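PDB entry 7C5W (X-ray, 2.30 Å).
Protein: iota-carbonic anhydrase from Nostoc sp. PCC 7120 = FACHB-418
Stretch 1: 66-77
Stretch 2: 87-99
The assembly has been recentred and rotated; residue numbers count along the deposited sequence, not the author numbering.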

# COMPACT_ATOMS: atom_id res chain seq x y z
N ALA A 66 19.83 4.62 -7.09
CA ALA A 66 19.46 3.39 -6.34
C ALA A 66 18.78 3.75 -5.01
O ALA A 66 18.02 2.91 -4.51
CB ALA A 66 20.67 2.52 -6.12
N TYR A 67 19.05 4.94 -4.46
CA TYR A 67 18.48 5.43 -3.18
C TYR A 67 17.34 6.42 -3.47
O TYR A 67 17.10 6.74 -4.64
CB TYR A 67 19.58 6.01 -2.29
CG TYR A 67 20.48 4.98 -1.68
CD1 TYR A 67 21.54 4.43 -2.39
CD2 TYR A 67 20.28 4.52 -0.39
CE1 TYR A 67 22.36 3.46 -1.84
CE2 TYR A 67 21.10 3.57 0.19
CZ TYR A 67 22.15 3.04 -0.54
OH TYR A 67 22.96 2.10 0.03
N GLY A 68 16.64 6.85 -2.42
CA GLY A 68 15.40 7.64 -2.55
C GLY A 68 15.43 8.93 -1.74
O GLY A 68 14.36 9.34 -1.25
N TYR A 69 16.60 9.58 -1.66
CA TYR A 69 16.80 10.87 -0.95
C TYR A 69 15.89 11.95 -1.54
O TYR A 69 15.58 12.91 -0.81
CB TYR A 69 18.27 11.26 -0.96
CG TYR A 69 19.09 10.42 -0.01
CD1 TYR A 69 18.98 10.60 1.36
CD2 TYR A 69 19.94 9.42 -0.46
CE1 TYR A 69 19.71 9.83 2.25
CE2 TYR A 69 20.68 8.65 0.42
CZ TYR A 69 20.56 8.85 1.78
OH TYR A 69 21.25 8.09 2.69
N GLN A 70 15.43 11.77 -2.78
CA GLN A 70 14.49 12.69 -3.47
C GLN A 70 13.15 12.76 -2.71
O GLN A 70 12.50 13.79 -2.82
CB GLN A 70 14.24 12.25 -4.91
CG GLN A 70 15.47 12.37 -5.81
CD GLN A 70 16.32 11.12 -5.82
OE1 GLN A 70 16.20 10.24 -4.95
NE2 GLN A 70 17.20 11.03 -6.80
N PHE A 71 12.75 11.71 -1.98
CA PHE A 71 11.44 11.64 -1.29
C PHE A 71 11.50 12.33 0.07
O PHE A 71 10.44 12.56 0.66
CB PHE A 71 10.98 10.20 -1.08
CG PHE A 71 10.90 9.38 -2.34
CD1 PHE A 71 10.21 9.84 -3.44
CD2 PHE A 71 11.50 8.14 -2.41
CE1 PHE A 71 10.15 9.09 -4.60
CE2 PHE A 71 11.43 7.39 -3.56
CZ PHE A 71 10.76 7.86 -4.66
N GLY A 72 12.71 12.62 0.56
CA GLY A 72 12.99 13.03 1.95
C GLY A 72 14.07 12.15 2.55
O GLY A 72 14.85 11.52 1.84
N PRO A 73 14.16 12.05 3.89
CA PRO A 73 15.21 11.25 4.52
C PRO A 73 15.12 9.78 4.08
O PRO A 73 14.01 9.29 3.91
CB PRO A 73 14.92 11.38 6.01
CG PRO A 73 13.44 11.72 6.05
CD PRO A 73 13.26 12.65 4.88
N VAL A 74 16.28 9.16 3.88
CA VAL A 74 16.45 7.68 3.74
C VAL A 74 16.88 7.12 5.10
O VAL A 74 17.72 7.76 5.76
CB VAL A 74 17.46 7.34 2.64
CG1 VAL A 74 17.74 5.84 2.60
CG2 VAL A 74 16.99 7.85 1.29
N LEU A 75 16.30 5.99 5.49
CA LEU A 75 16.64 5.31 6.77
C LEU A 75 17.86 4.42 6.53
O LEU A 75 17.71 3.19 6.33
CB LEU A 75 15.42 4.53 7.26
CG LEU A 75 14.28 5.36 7.85
CD1 LEU A 75 13.78 6.42 6.87
CD2 LEU A 75 13.13 4.44 8.27
N PHE A 76 19.05 5.05 6.52
CA PHE A 76 20.35 4.42 6.19
C PHE A 76 21.23 4.38 7.45
O PHE A 76 21.74 5.44 7.90
CB PHE A 76 21.01 5.18 5.04
CG PHE A 76 22.26 4.55 4.49
CD1 PHE A 76 22.52 3.20 4.67
CD2 PHE A 76 23.16 5.30 3.74
CE1 PHE A 76 23.67 2.63 4.15
CE2 PHE A 76 24.30 4.73 3.22
CZ PHE A 76 24.55 3.39 3.42
N LYS A 77 21.38 3.19 8.03
CA LYS A 77 22.39 2.92 9.09
C LYS A 77 23.47 2.04 8.47
O LYS A 77 23.30 0.83 8.38
CB LYS A 77 21.75 2.32 10.34
CG LYS A 77 22.70 2.21 11.53
CD LYS A 77 23.37 0.86 11.61
CE LYS A 77 24.84 0.90 11.97
NZ LYS A 77 25.50 -0.37 11.58
N PHE A 87 23.33 7.72 11.52
CA PHE A 87 22.18 7.70 10.59
C PHE A 87 22.43 8.69 9.44
O PHE A 87 22.50 9.89 9.69
CB PHE A 87 20.90 7.97 11.37
CG PHE A 87 20.70 7.00 12.51
CD1 PHE A 87 20.43 5.67 12.26
CD2 PHE A 87 20.81 7.42 13.83
CE1 PHE A 87 20.27 4.76 13.30
CE2 PHE A 87 20.65 6.52 14.87
CZ PHE A 87 20.37 5.19 14.60
N ARG A 88 22.57 8.16 8.22
CA ARG A 88 22.84 8.95 7.00
C ARG A 88 21.51 9.22 6.29
O ARG A 88 21.23 8.58 5.26
CB ARG A 88 23.87 8.24 6.11
CG ARG A 88 25.20 7.96 6.81
CD ARG A 88 25.80 9.16 7.54
NE ARG A 88 26.94 8.79 8.38
CZ ARG A 88 28.20 8.69 7.96
NH1 ARG A 88 28.51 8.95 6.70
NH2 ARG A 88 29.15 8.33 8.81
N THR A 89 20.76 10.19 6.81
CA THR A 89 19.41 10.58 6.32
C THR A 89 19.50 11.54 5.12
O THR A 89 18.46 11.76 4.45
CB THR A 89 18.59 11.13 7.49
OG1 THR A 89 19.32 12.19 8.12
CG2 THR A 89 18.32 10.07 8.53
N THR A 90 20.69 12.06 4.81
CA THR A 90 20.93 13.00 3.67
C THR A 90 21.84 12.34 2.63
O THR A 90 22.67 11.49 3.01
CB THR A 90 21.54 14.33 4.14
OG1 THR A 90 22.92 14.09 4.45
CG2 THR A 90 20.84 14.93 5.34
N ARG A 91 21.66 12.73 1.37
CA ARG A 91 22.51 12.36 0.21
C ARG A 91 24.00 12.49 0.58
O ARG A 91 24.77 11.54 0.32
CB ARG A 91 22.13 13.27 -0.96
CG ARG A 91 22.81 12.93 -2.28
CD ARG A 91 22.36 13.87 -3.38
NE ARG A 91 23.03 13.59 -4.64
CZ ARG A 91 24.29 13.92 -4.93
NH1 ARG A 91 25.04 14.53 -4.03
NH2 ARG A 91 24.79 13.63 -6.11
N ALA A 92 24.39 13.62 1.16
CA ALA A 92 25.80 13.92 1.51
C ALA A 92 26.30 12.86 2.50
O ALA A 92 27.45 12.41 2.35
CB ALA A 92 25.91 15.31 2.09
N GLY A 93 25.48 12.50 3.48
CA GLY A 93 25.81 11.45 4.47
C GLY A 93 26.15 10.14 3.78
O GLY A 93 27.14 9.48 4.18
N ALA A 94 25.37 9.76 2.76
CA ALA A 94 25.48 8.47 2.04
C ALA A 94 26.76 8.49 1.19
O ALA A 94 27.54 7.53 1.30
CB ALA A 94 24.25 8.22 1.20
N LEU A 95 26.94 9.53 0.38
CA LEU A 95 28.16 9.75 -0.44
C LEU A 95 29.41 9.65 0.45
O LEU A 95 30.31 8.83 0.16
CB LEU A 95 28.07 11.13 -1.09
CG LEU A 95 29.15 11.45 -2.11
CD1 LEU A 95 29.16 10.40 -3.21
CD2 LEU A 95 28.96 12.84 -2.68
N ALA A 96 29.44 10.46 1.51
CA ALA A 96 30.56 10.53 2.47
C ALA A 96 30.88 9.11 2.95
O ALA A 96 32.07 8.73 2.96
CB ALA A 96 30.18 11.44 3.61
N TYR A 97 29.88 8.33 3.34
CA TYR A 97 30.11 6.97 3.89
C TYR A 97 30.90 6.14 2.87
O TYR A 97 31.82 5.41 3.28
CB TYR A 97 28.80 6.26 4.26
CG TYR A 97 29.02 4.82 4.62
CD1 TYR A 97 29.58 4.47 5.84
CD2 TYR A 97 28.74 3.80 3.72
CE1 TYR A 97 29.83 3.15 6.17
CE2 TYR A 97 28.97 2.47 4.04
CZ TYR A 97 29.52 2.14 5.27
OH TYR A 97 29.74 0.84 5.61
N PHE A 98 30.54 6.25 1.59
CA PHE A 98 31.04 5.35 0.52
C PHE A 98 32.43 5.77 0.05
O PHE A 98 33.27 4.87 -0.17
CB PHE A 98 30.02 5.26 -0.62
CG PHE A 98 28.87 4.34 -0.32
CD1 PHE A 98 29.10 3.00 -0.03
CD2 PHE A 98 27.57 4.81 -0.27
CE1 PHE A 98 28.05 2.16 0.28
CE2 PHE A 98 26.52 3.96 0.04
CZ PHE A 98 26.76 2.64 0.31
N VAL A 99 32.68 7.08 -0.07
CA VAL A 99 33.87 7.64 -0.78
C VAL A 99 34.63 8.64 0.11
O VAL A 99 35.67 9.12 -0.35
CB VAL A 99 33.45 8.30 -2.11
CG1 VAL A 99 32.79 7.31 -3.05
CG2 VAL A 99 32.56 9.50 -1.89

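A tyrosine laid across the start of a helix is the striking feature of this contact. One face of the Tyr69 ring covers the peptide leading into helix 91-99, with CD1 3.4 Å from Arg91 N, while its hydroxyl donates a short hydrogen bond, OH to Arg88 O at 2.6 Å. The general principle is that an aromatic side chain with a polar tip can pack against backbone and still find a carbonyl acceptor. Helix entry is secured separately: Thr90 OG1 caps the first turn by accepting from Gly93 N at 3.2 Å.

Beside the tyrosine, the two stretches pair sparingly. Arg88 N donates to Phe76 O at 2.9 Å with good geometry, whereas the bond from Val74 N to Thr89 O, at 3.4 Å, is weak. CA-H...O contacts supplement them: Thr89 CA lies 3.3 Å from Val74 O, and Pro73 CA, on a residue with no amide hydrogen to offer, lies 3.3 Å from Thr89 O.

Farther along, Phe76 supplies much of the apolar packing. The Phe76 ring edge meets Ala94, with Phe76 CD2 4.0 Å from Ala94 CB, and is directed toward the face of Tyr97 in an offset edge-to-face pair. Phe98 lies nearly parallel but slid apart, so the Phe76 CZ to Phe98 CZ approach of 3.9 Å involves little ring overlap.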